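Local coordinates for protein Phthiocerol/phenolphthiocerol synthesis polyketide synthase type I PpsC (Mycobacterium tuberculosis, PDB 5NJI) that is a mycobacterial polyketide synthase whose dehydratase domain probably removes water from beta-hydroxyacyl intermediates in phthiocerol lipid synthesis, at residues E97-Q102 and P264-G269; V125-R130 and T138-T143; A260-V265 and V313-L318. The protein carries 1 engineered substitution. One frame throughout, in Å; residues are numbered along the deposited sequence.

The three contacts lie in the antiparallel strands of a double hot-dog dehydratase. Interaction 1 is the most central, the seam where strand 93-100 of one half meets strand 262-272 of the other. Interactions 2 and 3 lie further out, and their centres are about 19 Å apart. Strand 136-146 of interaction 2 pairs with strand 93-100, whereas interaction 3 shares Pro-264 and Val-265 with interaction 1. Interactions 1 and 2 both pair a buried apolar face with a partly exposed charged or hydroxyl-bearing one. Interaction 3 is nearly all aliphatic, runs out to an exposed leucine, and joins interaction 1 in touching the acyl-CoA.

Interaction 1: residues E97-Q102 and P264-G269; sequences ELDLRQ and PVRFAG. With 8Z2 (~{S}-[2-[3-[[(2~{R})-4-[[[(2~{R},3~{S},4~{R},5~{R})-5-(6-aminopurin-9-yl)-4-oxidanyl-3-phosphonooxy-oxolan-2-yl]methoxy-oxidanyl-phosphoryl]oxy-oxidanyl-phosphoryl]oxy-3,3-dimethyl-2-oxidanyl-butanoyl]amino]propanoylamino]ethyl] (~{E})-dodec-2-enethioate), chain B.
Leu-100 pushes its CD1 methyl into a hollow on the 264-269 strand, at the antiparallel seam joining the two halves of the double hot-dog fold. One wall is O of Pro-264, 3.4 Å from CD1 of Leu-100; another is the Phe-267 ring, met obliquely, CD1 of Leu-100 to CE2 of Phe-267 at 3.8 Å. The leucine CG, anti to the carbonyl carbon (chi1 -59°), lies on the side of N of Leu-100, which bonds to O of Val-265 at 2.8 Å, and this turns the side chain toward the 264-269 strand. On this buried face Tyr-73 of helix 70-84 packs on Leu-100, and Met-229 and Leu-233 of helix 226-234 cover Phe-267.

On the reverse, polar face the extended Arg-266 chain runs alongside Asp-99, NE of Arg-266 lying 3.3 Å from OD1 of Asp-99 in a salt bridge at the guanidinium edge. Glu-97 comes across it, its carboxylate plane turned 56° from the guanidinium; its OE2 forms a salt bridge with NH2 of Arg-266 at 3.3 Å and takes a weak hydrogen bond from NE. OE2 of Glu-97 is only 2.9 Å from OD2 of Asp-99, a close approach of two acceptors that the shared arginine would be expected to ease.

Beyond the leucine, the pantetheine arm takes one carbonyl from each strand: NP2 donates to O of Leu-100 and NP1 to O of Pro-264, both at 3.0 Å.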
loop_
_atom_site.group_PDB
_atom_site.type_symbol
_atom_site.label_atom_id
_atom_site.label_comp_id
_atom_site.label_asym_id
_atom_site.label_seq_id
_atom_site.Cartn_x
_atom_site.Cartn_y
_atom_site.Cartn_z
ATOM N N GLU A 97 3.735 -6.307 -10.484
ATOM C CA GLU A 97 4.163 -4.945 -10.722
ATOM C C GLU A 97 2.963 -4.029 -10.552
ATOM O O GLU A 97 1.863 -4.343 -11.008
ATOM C CB GLU A 97 4.742 -4.790 -12.138
ATOM C CG GLU A 97 5.240 -3.418 -12.528
ATOM C CD GLU A 97 5.595 -3.345 -14.004
ATOM O OE1 GLU A 97 5.573 -4.399 -14.676
ATOM O OE2 GLU A 97 5.891 -2.235 -14.493
ATOM N N LEU A 98 3.178 -2.915 -9.871
ATOM C CA LEU A 98 2.147 -1.896 -9.783
ATOM C C LEU A 98 2.806 -0.552 -10.012
ATOM O O LEU A 98 3.758 -0.191 -9.319
ATOM C CB LEU A 98 1.424 -1.929 -8.437
ATOM C CG LEU A 98 0.184 -1.036 -8.398
ATOM C CD1 LEU A 98 -0.810 -1.576 -7.402
ATOM C CD2 LEU A 98 0.537 0.400 -8.057
ATOM N N ASP A 99 2.304 0.161 -10.988
ATOM C CA ASP A 99 2.835 1.421 -11.321
ATOM C C ASP A 99 1.880 2.551 -10.829
ATOM O O ASP A 99 0.796 2.548 -11.276
ATOM C CB ASP A 99 3.034 1.578 -12.852
ATOM C CG ASP A 99 4.097 0.568 -13.425
ATOM O OD1 ASP A 99 5.161 0.492 -12.880
ATOM O OD2 ASP A 99 3.919 -0.075 -14.430
ATOM N N LEU A 100 2.372 3.523 -10.057
ATOM C CA LEU A 100 1.565 4.639 -9.534
ATOM C C LEU A 100 1.898 5.821 -10.465
ATOM O O LEU A 100 2.922 6.419 -10.331
ATOM C CB LEU A 100 1.912 4.959 -8.060
ATOM C CG LEU A 100 1.688 3.749 -7.148
ATOM C CD1 LEU A 100 2.149 3.978 -5.732
ATOM C CD2 LEU A 100 0.198 3.365 -7.187
ATOM N N ARG A 101 1.084 6.025 -11.482
ATOM C CA ARG A 101 1.356 7.056 -12.480
ATOM C C ARG A 101 0.935 8.610 -12.141
ATOM O O ARG A 101 1.527 9.444 -12.667
ATOM C CB ARG A 101 0.671 6.545 -13.758
ATOM C CG ARG A 101 0.740 4.990 -13.913
ATOM C CD ARG A 101 1.033 4.405 -15.291
ATOM N NE ARG A 101 0.679 5.371 -16.332
ATOM C CZ ARG A 101 0.115 5.023 -17.520
ATOM N NH1 ARG A 101 -0.098 3.674 -17.756
ATOM N NH2 ARG A 101 -0.242 6.031 -18.447
ATOM N N GLN A 102 -0.171 8.796 -11.451
ATOM C CA GLN A 102 -0.643 10.123 -11.120
ATOM C C GLN A 102 -1.372 10.156 -9.799
ATOM O O GLN A 102 -2.166 9.361 -9.549
ATOM C CB GLN A 102 -1.541 10.683 -12.254
ATOM C CG GLN A 102 -2.017 12.099 -11.969
ATOM C CD GLN A 102 -2.714 12.793 -13.154
ATOM O OE1 GLN A 102 -2.440 12.454 -14.269
ATOM N NE2 GLN A 102 -3.556 13.768 -12.905
ATOM N N PRO A 264 6.022 6.738 -3.173
ATOM C CA PRO A 264 6.129 5.531 -3.980
ATOM C C PRO A 264 5.593 5.762 -5.372
ATOM O O PRO A 264 4.559 6.413 -5.552
ATOM C CB PRO A 264 5.275 4.512 -3.218
ATOM C CG PRO A 264 5.151 5.049 -1.851
ATOM C CD PRO A 264 5.139 6.527 -2.012
ATOM N N VAL A 265 6.315 5.223 -6.352
ATOM C CA VAL A 265 5.884 5.254 -7.744
ATOM C C VAL A 265 5.764 3.868 -8.346
ATOM O O VAL A 265 5.133 3.723 -9.403
ATOM C CB VAL A 265 6.816 6.123 -8.607
ATOM C CG1 VAL A 265 6.725 7.582 -8.179
ATOM C CG2 VAL A 265 8.253 5.629 -8.535
ATOM N N ARG A 266 6.334 2.842 -7.727
ATOM C CA ARG A 266 6.242 1.490 -8.242
ATOM C C ARG A 266 6.417 0.495 -7.106
ATOM O O ARG A 266 7.250 0.692 -6.215
ATOM C CB ARG A 266 7.306 1.265 -9.316
ATOM C CG ARG A 266 7.229 -0.018 -10.082
ATOM C CD ARG A 266 8.105 0.102 -11.360
ATOM N NE ARG A 266 8.009 -1.066 -12.232
ATOM C CZ ARG A 266 8.675 -2.196 -12.027
ATOM N NH1 ARG A 266 9.474 -2.306 -10.979
ATOM N NH2 ARG A 266 8.548 -3.219 -12.863
ATOM N N PHE A 267 5.626 -0.564 -7.143
ATOM C CA PHE A 267 5.825 -1.725 -6.297
ATOM C C PHE A 267 6.110 -2.900 -7.206
ATOM O O PHE A 267 5.557 -2.989 -8.307
ATOM C CB PHE A 267 4.606 -2.063 -5.430
ATOM C CG PHE A 267 4.174 -0.975 -4.478
ATOM C CD1 PHE A 267 4.851 -0.730 -3.302
ATOM C CD2 PHE A 267 3.036 -0.242 -4.734
ATOM C CE1 PHE A 267 4.425 0.264 -2.432
ATOM C CE2 PHE A 267 2.602 0.741 -3.861
ATOM C CZ PHE A 267 3.306 0.991 -2.710
ATOM N N ALA A 268 6.993 -3.789 -6.778
ATOM C CA ALA A 268 7.166 -5.041 -7.488
ATOM C C ALA A 268 7.218 -6.172 -6.479
ATOM O O ALA A 268 7.856 -6.046 -5.434
ATOM C CB ALA A 268 8.428 -5.038 -8.340
ATOM N N GLY A 269 6.530 -7.266 -6.786
ATOM C CA GLY A 269 6.573 -8.432 -5.925
ATOM C C GLY A 269 5.913 -8.164 -4.588
ATOM O O GLY A 269 6.570 -8.202 -3.540
HETATM C C2 8Z2 B . 3.648 3.550 -18.449
HETATM C C4 8Z2 B . 4.176 5.808 -18.122
HETATM C C5 8Z2 B . 3.450 6.123 -19.170
HETATM C C6 8Z2 B . 2.843 5.200 -19.873
HETATM C C8 8Z2 B . 4.241 7.937 -18.424
HETATM C C10 8Z2 B . 10.358 7.874 3.281
HETATM C C11 8Z2 B . 11.789 7.626 3.027
HETATM C C12 8Z2 B . 12.496 8.900 2.760
HETATM N N9 8Z2 B . 4.618 6.944 -17.623
HETATM N N7 8Z2 B . 3.476 7.421 -19.328
HETATM N N3 8Z2 B . 4.294 4.524 -17.738
HETATM N N1 8Z2 B . 2.923 3.909 -19.549
HETATM N N6 8Z2 B . 2.161 5.663 -20.891
HETATM C "C1'" 8Z2 B . 5.490 6.468 -16.365
HETATM C "C2'" 8Z2 B . 6.741 6.108 -17.074
HETATM O "O2'" 8Z2 B . 6.959 4.853 -16.444
HETATM C "C3'" 8Z2 B . 7.706 7.354 -16.718
HETATM O "O3'" 8Z2 B . 8.771 7.412 -17.711
HETATM C "C4'" 8Z2 B . 7.655 7.037 -15.079
HETATM O "O4'" 8Z2 B . 6.158 6.947 -14.982
HETATM C "C5'" 8Z2 B . 8.103 7.951 -13.950
HETATM O "O5'" 8Z2 B . 7.443 9.156 -13.844
HETATM P P1 8Z2 B . 7.322 10.202 -14.881
HETATM O O11 8Z2 B . 6.102 9.717 -15.515
HETATM O O12 8Z2 B . 8.310 10.195 -15.991
HETATM O O6 8Z2 B . 7.142 11.778 -14.252
HETATM P P2 8Z2 B . 5.700 12.505 -14.285
HETATM O O21 8Z2 B . 4.666 11.805 -15.265
HETATM O O22 8Z2 B . 5.441 13.867 -14.515
HETATM O O7 8Z2 B . 5.405 12.185 -12.710
HETATM C CPA 8Z2 B . 6.309 11.712 -11.696
HETATM C CPB 8Z2 B . 5.416 11.614 -10.429
HETATM C CP8 8Z2 B . 4.236 10.695 -10.791
HETATM C CP7 8Z2 B . 6.153 11.056 -9.255
HETATM C CP9 8Z2 B . 4.910 13.011 -10.089
HETATM O OP3 8Z2 B . 4.792 9.487 -11.131
HETATM C CP6 8Z2 B . 3.198 10.493 -9.656
HETATM O OP2 8Z2 B . 2.618 11.433 -9.249
HETATM N NP2 8Z2 B . 2.873 9.251 -9.328
HETATM C CP5 8Z2 B . 1.883 8.856 -8.351
HETATM C CP4 8Z2 B . 2.550 8.646 -7.005
HETATM C CP3 8Z2 B . 1.458 8.239 -5.988
HETATM O OP1 8Z2 B . 0.329 8.538 -6.177
HETATM N NP1 8Z2 B . 1.829 7.579 -4.918
HETATM C CP2 8Z2 B . 0.895 7.115 -3.937
HETATM C CP1 8Z2 B . 0.430 8.214 -3.049
HETATM S S 8Z2 B . 1.785 8.831 -2.003
HETATM P P3 8Z2 B . 8.210 7.675 -19.359
HETATM O O31 8Z2 B . 7.034 8.864 -19.120
HETATM O O32 8Z2 B . 7.437 6.671 -19.966
HETATM O O33 8Z2 B . 9.128 8.177 -20.386
HETATM C CA1 8Z2 B . 1.940 7.695 -0.986
HETATM C CA2 8Z2 B . 2.959 7.920 0.068
HETATM O OA1 8Z2 B . 1.348 6.664 -0.922
HETATM C CA3 8Z2 B . 3.187 6.833 1.044
HETATM C CA4 8Z2 B . 4.234 7.047 2.057
HETATM C CA5 8Z2 B . 4.567 5.803 2.840
HETATM C CA6 8Z2 B . 5.696 6.087 3.820
HETATM C CA7 8Z2 B . 7.066 6.133 3.104
HETATM C CA8 8Z2 B . 8.127 6.851 3.913
HETATM C CA9 8Z2 B . 9.580 6.620 3.417
#

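Interaction 2: residues V125-R130 and T138-T143; sequences VEIRTR and THATAT
Val-125 and Ile-127 set their CB atoms against those of Ala-142 and Ala-140, 4.4 Å apart in each pair, and this is the closely packed side of the contact. Backbone bonds carry the pairing: N of Val-125 bonds to O of Ala-142 at 2.8 Å with a nearly straight N-H (173°). Tyr-73 and Ile-76 of helix 70-84 lie against Ile-127 on this face.

The strands belong to the beta hairpin 122-130/136-146, whose register slips by one residue at a classic beta bulge. His-139 and Ala-140 both face Ile-127; O of Ile-127 accepts N of His-139 at 2.8 Å, and the bond from N of Ala-140 is longer and weak. At the bulge the imidazole crosses Thr-129 at about a right angle, NE2 of His-139 to OG1 of Thr-129 at 2.8 Å, with ND1 hydrogen-bonded to O of Gln-102. Thr-129 meets the ring at its edge; its OG1 stands between the backbone N and the carbonyl carbon (chi1 54°), where it faces NE2.

The other face is partly exposed and looser. OG1 of Thr-138 donates to the anti lone pair of OE2 of Glu-126 at 2.9 Å, and also accepts from a water 2.8 Å away. The Glu-126 carboxylate sits over one face of the Arg-128 guanidinium, toward its rim, and NH2 of Arg-128 is 3.1 Å from OE2 of Glu-126, a purely electrostatic pairing, while NH1 of Arg-128 bonds to OG1 of Thr-115.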
loop_
_atom_site.group_PDB
_atom_site.type_symbol
_atom_site.label_atom_id
_atom_site.label_comp_id
_atom_site.label_asym_id
_atom_site.label_seq_id
_atom_site.Cartn_x
_atom_site.Cartn_y
_atom_site.Cartn_z
ATOM N N VAL A 125 -4.703 -4.838 -14.465
ATOM C CA VAL A 125 -5.667 -3.954 -13.827
ATOM C C VAL A 125 -5.264 -2.521 -14.132
ATOM O O VAL A 125 -4.078 -2.185 -14.113
ATOM C CB VAL A 125 -5.717 -4.214 -12.309
ATOM C CG1 VAL A 125 -6.615 -3.207 -11.599
ATOM C CG2 VAL A 125 -6.186 -5.621 -12.023
ATOM N N GLU A 126 -6.247 -1.675 -14.429
ATOM C CA GLU A 126 -6.001 -0.252 -14.638
ATOM C C GLU A 126 -7.006 0.518 -13.799
ATOM O O GLU A 126 -8.179 0.136 -13.720
ATOM C CB GLU A 126 -6.079 0.131 -16.129
ATOM C CG GLU A 126 -5.626 1.548 -16.448
ATOM C CD GLU A 126 -5.151 1.702 -17.886
ATOM O OE1 GLU A 126 -4.984 0.672 -18.582
ATOM O OE2 GLU A 126 -4.943 2.858 -18.316
ATOM N N ILE A 127 -6.535 1.571 -13.128
ATOM C CA ILE A 127 -7.342 2.337 -12.189
ATOM C C ILE A 127 -7.351 3.785 -12.645
ATOM O O ILE A 127 -6.293 4.411 -12.760
ATOM C CB ILE A 127 -6.805 2.215 -10.755
ATOM C CG1 ILE A 127 -6.905 0.762 -10.311
ATOM C CG2 ILE A 127 -7.577 3.135 -9.803
ATOM C CD1 ILE A 127 -6.128 0.468 -9.058
ATOM N N ARG A 128 -8.520 4.264 -12.947
ATOM C CA ARG A 128 -8.734 5.582 -13.470
ATOM C C ARG A 128 -9.756 6.412 -12.623
ATOM O O ARG A 128 -10.403 5.822 -11.866
ATOM C CB ARG A 128 -9.362 5.473 -14.898
ATOM C CG ARG A 128 -8.571 4.694 -15.915
ATOM C CD ARG A 128 -9.370 4.372 -17.217
ATOM N NE ARG A 128 -8.601 3.864 -18.300
ATOM C CZ ARG A 128 -8.400 2.534 -18.579
ATOM N NH1 ARG A 128 -9.000 1.577 -17.785
ATOM N NH2 ARG A 128 -7.592 2.162 -19.677
ATOM N N THR A 129 -9.830 7.731 -12.835
ATOM C CA THR A 129 -10.926 8.573 -12.293
ATOM C C THR A 129 -11.703 9.147 -13.562
ATOM O O THR A 129 -11.052 9.395 -14.565
ATOM C CB THR A 129 -10.475 9.720 -11.384
ATOM O OG1 THR A 129 -9.525 10.495 -12.062
ATOM C CG2 THR A 129 -9.948 9.212 -9.965
ATOM N N ARG A 130 -13.059 9.339 -13.453
ATOM C CA ARG A 130 -13.927 9.872 -14.508
ATOM C C ARG A 130 -13.431 11.367 -14.567
ATOM O O ARG A 130 -13.447 11.986 -13.511
ATOM C CB ARG A 130 -15.498 9.759 -14.266
ATOM C CG ARG A 130 -16.484 9.818 -15.415
ATOM C CD ARG A 130 -15.907 9.831 -16.811
ATOM N NE ARG A 130 -16.886 9.670 -17.890
ATOM C CZ ARG A 130 -17.804 8.643 -17.963
ATOM N NH1 ARG A 130 -17.828 7.673 -16.944
ATOM N NH2 ARG A 130 -18.703 8.557 -19.063
ATOM N N THR A 138 -5.665 8.044 -15.961
ATOM C CA THR A 138 -5.105 6.822 -15.380
ATOM C C THR A 138 -4.222 7.142 -14.176
ATOM O O THR A 138 -3.290 7.943 -14.280
ATOM C CB THR A 138 -4.290 6.057 -16.422
ATOM O OG1 THR A 138 -5.150 5.652 -17.503
ATOM C CG2 THR A 138 -3.653 4.826 -15.809
ATOM N N HIS A 139 -4.507 6.505 -13.040
ATOM C CA HIS A 139 -3.730 6.731 -11.830
ATOM C C HIS A 139 -2.767 5.611 -11.524
ATOM O O HIS A 139 -1.701 5.866 -10.961
ATOM C CB HIS A 139 -4.662 6.940 -10.633
ATOM C CG HIS A 139 -5.463 8.189 -10.747
ATOM N ND1 HIS A 139 -4.937 9.432 -10.477
ATOM C CD2 HIS A 139 -6.734 8.397 -11.163
ATOM C CE1 HIS A 139 -5.851 10.357 -10.716
ATOM N NE2 HIS A 139 -6.953 9.753 -11.125
ATOM N N ALA A 140 -3.107 4.375 -11.867
ATOM C CA ALA A 140 -2.258 3.248 -11.547
ATOM C C ALA A 140 -2.575 2.120 -12.508
ATOM O O ALA A 140 -3.688 2.015 -13.013
ATOM C CB ALA A 140 -2.450 2.784 -10.098
ATOM N N THR A 141 -1.576 1.278 -12.741
ATOM C CA THR A 141 -1.731 0.034 -13.470
ATOM C C THR A 141 -1.071 -1.062 -12.661
ATOM O O THR A 141 -0.124 -0.799 -11.916
ATOM C CB THR A 141 -1.092 0.086 -14.860
ATOM O OG1 THR A 141 0.292 0.432 -14.737
ATOM C CG2 THR A 141 -1.780 1.104 -15.720
ATOM N N ALA A 142 -1.581 -2.289 -12.782
ATOM C CA ALA A 142 -0.985 -3.391 -12.042
ATOM C C ALA A 142 -1.067 -4.678 -12.844
ATOM O O ALA A 142 -2.026 -4.920 -13.577
ATOM C CB ALA A 142 -1.652 -3.621 -10.689
ATOM N N THR A 143 -0.035 -5.497 -12.706
ATOM C CA THR A 143 -0.075 -6.872 -13.177
ATOM C C THR A 143 -0.233 -7.780 -11.967
ATOM O O THR A 143 0.595 -7.753 -11.045
ATOM C CB THR A 143 1.184 -7.222 -13.965
ATOM O OG1 THR A 143 1.283 -6.370 -15.104
ATOM C CG2 THR A 143 1.119 -8.660 -14.426
HETATM O O HOH W 1 -7.273 6.855 -18.864
#

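Interaction 3: residues A260-V265 and V313-L318; sequences ALVVPV and VEMAVL. With 8Z2 (~{S}-[2-[3-[[(2~{R})-4-[[[(2~{R},3~{S},4~{R},5~{R})-5-(6-aminopurin-9-yl)-4-oxidanyl-3-phosphonooxy-oxolan-2-yl]methoxy-oxidanyl-phosphoryl]oxy-oxidanyl-phosphoryl]oxy-3,3-dimethyl-2-oxidanyl-butanoyl]amino]propanoylamino]ethyl] (~{E})-dodec-2-enethioate), chain B.
Pro-264 and Met-315 come together as an antiparallel non-hydrogen-bonded pair with CA atoms just 4.1 Å apart, yet their side chains diverge. Because the pair makes no cross-strand bonds, the proline's missing N-H costs none here. The strands are strongly skewed, 135° between their directions. Divergence leaves the proline ring facing the acyl-CoA, where CD of Pro-264 is 3.3 Å from CA2 of the acyl chain. Met-315 crosses Val-262 obliquely, CB of Met-315 lying 3.6 Å from CG1 of Val-262, and its bent end (chi3 -75°) brings CE near CA9 of the same acyl chain.

Val-263 and Ala-316 pair regularly, exchanging two backbone hydrogen bonds. On the other side of the proline, N of Val-265 donates to O of Glu-314 at 2.8 Å and an almost straight 177°, but Val-265 and Arg-266 both face Glu-314, so the pairing there is a classic beta bulge. At the far end N of Leu-318 reaches O of Leu-261 at 2.7 Å. The exposed Leu-318 side chain then lies across Val-263 at about a right angle, its CD1 4.0 Å from CG2 of Val-263.

Val-262 belongs to the pocket as well: CG2 of Val-262 is 3.7 Å from C12, the last carbon of the dodecenoyl chain. Nearer the pantetheine, CG1 of Val-265 touches both CB of Ala-316, at 3.8 Å, and the methyl CP7 of the ligand.

Strand 292-300 pairs with the other edge of 306-317; its Leu-293 touches Val-262 and Val-317, and Arg-292 forms a salt bridge with Glu-314. Strand 93-100 pairs with the other edge of 262-272, and Leu-236, just past helix 226-234, packs on Val-313 and Met-315.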
loop_
_atom_site.group_PDB
_atom_site.type_symbol
_atom_site.label_atom_id
_atom_site.label_comp_id
_atom_site.label_asym_id
_atom_site.label_seq_id
_atom_site.Cartn_x
_atom_site.Cartn_y
_atom_site.Cartn_z
ATOM N N ALA A 260 12.575 16.830 1.681
ATOM C CA ALA A 260 11.937 16.525 0.409
ATOM C C ALA A 260 10.856 15.465 0.579
ATOM O O ALA A 260 10.949 14.573 1.429
ATOM C CB ALA A 260 12.963 16.044 -0.616
ATOM N N LEU A 261 9.838 15.565 -0.262
ATOM C CA LEU A 261 8.734 14.617 -0.266
ATOM C C LEU A 261 9.120 13.377 -1.059
ATOM O O LEU A 261 9.545 13.474 -2.212
ATOM C CB LEU A 261 7.496 15.263 -0.878
ATOM C CG LEU A 261 6.255 14.395 -1.080
ATOM C CD1 LEU A 261 5.654 14.002 0.243
ATOM C CD2 LEU A 261 5.234 15.114 -1.939
ATOM N N VAL A 262 8.954 12.214 -0.445
ATOM C CA VAL A 262 9.353 10.948 -1.028
ATOM C C VAL A 262 8.087 10.127 -1.195
ATOM O O VAL A 262 7.412 9.820 -0.205
ATOM C CB VAL A 262 10.383 10.236 -0.140
ATOM C CG1 VAL A 262 10.665 8.835 -0.650
ATOM C CG2 VAL A 262 11.651 11.078 -0.080
ATOM N N VAL A 263 7.737 9.809 -2.438
ATOM C CA VAL A 263 6.492 9.075 -2.656
ATOM C C VAL A 263 6.737 7.817 -3.479
ATOM O O VAL A 263 7.572 7.808 -4.400
ATOM C CB VAL A 263 5.405 9.954 -3.303
ATOM C CG1 VAL A 263 5.148 11.195 -2.441
ATOM C CG2 VAL A 263 5.740 10.342 -4.741
ATOM N N PRO A 264 6.022 6.738 -3.173
ATOM C CA PRO A 264 6.129 5.531 -3.980
ATOM C C PRO A 264 5.593 5.762 -5.372
ATOM O O PRO A 264 4.559 6.413 -5.552
ATOM C CB PRO A 264 5.275 4.512 -3.218
ATOM C CG PRO A 264 5.151 5.049 -1.851
ATOM C CD PRO A 264 5.139 6.527 -2.012
ATOM N N VAL A 265 6.315 5.223 -6.352
ATOM C CA VAL A 265 5.884 5.254 -7.744
ATOM C C VAL A 265 5.764 3.868 -8.346
ATOM O O VAL A 265 5.133 3.723 -9.403
ATOM C CB VAL A 265 6.816 6.123 -8.607
ATOM C CG1 VAL A 265 6.725 7.582 -8.179
ATOM C CG2 VAL A 265 8.253 5.629 -8.535
ATOM N N VAL A 313 9.917 -1.486 -3.367
ATOM C CA VAL A 313 9.122 -0.271 -3.394
ATOM C C VAL A 313 10.044 0.825 -3.902
ATOM O O VAL A 313 11.045 1.167 -3.255
ATOM C CB VAL A 313 8.501 0.076 -2.032
ATOM C CG1 VAL A 313 9.512 0.051 -0.947
ATOM C CG2 VAL A 313 7.777 1.447 -2.085
ATOM N N GLU A 314 9.725 1.347 -5.068
ATOM C CA GLU A 314 10.527 2.371 -5.718
ATOM C C GLU A 314 9.905 3.729 -5.444
ATOM O O GLU A 314 8.704 3.911 -5.662
ATOM C CB GLU A 314 10.591 2.106 -7.219
ATOM C CG GLU A 314 11.326 3.137 -8.027
ATOM C CD GLU A 314 11.387 2.728 -9.492
ATOM O OE1 GLU A 314 11.144 1.535 -9.788
ATOM O OE2 GLU A 314 11.697 3.591 -10.330
ATOM N N MET A 315 10.701 4.663 -4.931
ATOM C CA MET A 315 10.205 5.970 -4.544
ATOM C C MET A 315 10.919 7.078 -5.303
ATOM O O MET A 315 12.117 6.993 -5.585
ATOM C CB MET A 315 10.340 6.149 -3.037
ATOM C CG MET A 315 9.559 5.044 -2.337
ATOM S SD MET A 315 9.318 5.280 -0.615
ATOM C CE MET A 315 10.969 4.871 -0.060
ATOM N N ALA A 316 10.148 8.084 -5.675
ATOM C CA ALA A 316 10.658 9.296 -6.282
ATOM C C ALA A 316 10.816 10.370 -5.220
ATOM O O ALA A 316 10.085 10.402 -4.225
ATOM C CB ALA A 316 9.718 9.784 -7.375
ATOM N N VAL A 317 11.805 11.230 -5.414
ATOM C CA VAL A 317 12.136 12.258 -4.439
ATOM C C VAL A 317 11.764 13.595 -5.053
ATOM O O VAL A 317 12.350 14.011 -6.059
ATOM C CB VAL A 317 13.621 12.213 -4.047
ATOM C CG1 VAL A 317 13.922 13.246 -2.965
ATOM C CG2 VAL A 317 14.006 10.814 -3.569
ATOM N N LEU A 318 10.780 14.252 -4.459
ATOM C CA LEU A 318 10.274 15.511 -4.971
ATOM C C LEU A 318 10.648 16.640 -4.009
ATOM O O LEU A 318 11.097 17.699 -4.431
ATOM C CB LEU A 318 8.758 15.429 -5.155
ATOM C CG LEU A 318 8.214 14.060 -5.580
ATOM C CD1 LEU A 318 6.704 14.086 -5.685
ATOM C CD2 LEU A 318 8.827 13.596 -6.894
HETATM C C2 8Z2 B . 3.648 3.550 -18.449
HETATM C C4 8Z2 B . 4.176 5.808 -18.122
HETATM C C5 8Z2 B . 3.450 6.123 -19.170
HETATM C C6 8Z2 B . 2.843 5.200 -19.873
HETATM C C8 8Z2 B . 4.241 7.937 -18.424
HETATM C C10 8Z2 B . 10.358 7.874 3.281
HETATM C C11 8Z2 B . 11.789 7.626 3.027
HETATM C C12 8Z2 B . 12.496 8.900 2.760
HETATM N N9 8Z2 B . 4.618 6.944 -17.623
HETATM N N7 8Z2 B . 3.476 7.421 -19.328
HETATM N N3 8Z2 B . 4.294 4.524 -17.738
HETATM N N1 8Z2 B . 2.923 3.909 -19.549
HETATM N N6 8Z2 B . 2.161 5.663 -20.891
HETATM C "C1'" 8Z2 B . 5.490 6.468 -16.365
HETATM C "C2'" 8Z2 B . 6.741 6.108 -17.074
HETATM O "O2'" 8Z2 B . 6.959 4.853 -16.444
HETATM C "C3'" 8Z2 B . 7.706 7.354 -16.718
HETATM O "O3'" 8Z2 B . 8.771 7.412 -17.711
HETATM C "C4'" 8Z2 B . 7.655 7.037 -15.079
HETATM O "O4'" 8Z2 B . 6.158 6.947 -14.982
HETATM C "C5'" 8Z2 B . 8.103 7.951 -13.950
HETATM O "O5'" 8Z2 B . 7.443 9.156 -13.844
HETATM P P1 8Z2 B . 7.322 10.202 -14.881
HETATM O O11 8Z2 B . 6.102 9.717 -15.515
HETATM O O12 8Z2 B . 8.310 10.195 -15.991
HETATM O O6 8Z2 B . 7.142 11.778 -14.252
HETATM P P2 8Z2 B . 5.700 12.505 -14.285
HETATM O O21 8Z2 B . 4.666 11.805 -15.265
HETATM O O22 8Z2 B . 5.441 13.867 -14.515
HETATM O O7 8Z2 B . 5.405 12.185 -12.710
HETATM C CPA 8Z2 B . 6.309 11.712 -11.696
HETATM C CPB 8Z2 B . 5.416 11.614 -10.429
HETATM C CP8 8Z2 B . 4.236 10.695 -10.791
HETATM C CP7 8Z2 B . 6.153 11.056 -9.255
HETATM C CP9 8Z2 B . 4.910 13.011 -10.089
HETATM O OP3 8Z2 B . 4.792 9.487 -11.131
HETATM C CP6 8Z2 B . 3.198 10.493 -9.656
HETATM O OP2 8Z2 B . 2.618 11.433 -9.249
HETATM N NP2 8Z2 B . 2.873 9.251 -9.328
HETATM C CP5 8Z2 B . 1.883 8.856 -8.351
HETATM C CP4 8Z2 B . 2.550 8.646 -7.005
HETATM C CP3 8Z2 B . 1.458 8.239 -5.988
HETATM O OP1 8Z2 B . 0.329 8.538 -6.177
HETATM N NP1 8Z2 B . 1.829 7.579 -4.918
HETATM C CP2 8Z2 B . 0.895 7.115 -3.937
HETATM C CP1 8Z2 B . 0.430 8.214 -3.049
HETATM S S 8Z2 B . 1.785 8.831 -2.003
HETATM P P3 8Z2 B . 8.210 7.675 -19.359
HETATM O O31 8Z2 B . 7.034 8.864 -19.120
HETATM O O32 8Z2 B . 7.437 6.671 -19.966
HETATM O O33 8Z2 B . 9.128 8.177 -20.386
HETATM C CA1 8Z2 B . 1.940 7.695 -0.986
HETATM C CA2 8Z2 B . 2.959 7.920 0.068
HETATM O OA1 8Z2 B . 1.348 6.664 -0.922
HETATM C CA3 8Z2 B . 3.187 6.833 1.044
HETATM C CA4 8Z2 B . 4.234 7.047 2.057
HETATM C CA5 8Z2 B . 4.567 5.803 2.840
HETATM C CA6 8Z2 B . 5.696 6.087 3.820
HETATM C CA7 8Z2 B . 7.066 6.133 3.104
HETATM C CA8 8Z2 B . 8.127 6.851 3.913
HETATM C CA9 8Z2 B . 9.580 6.620 3.417
#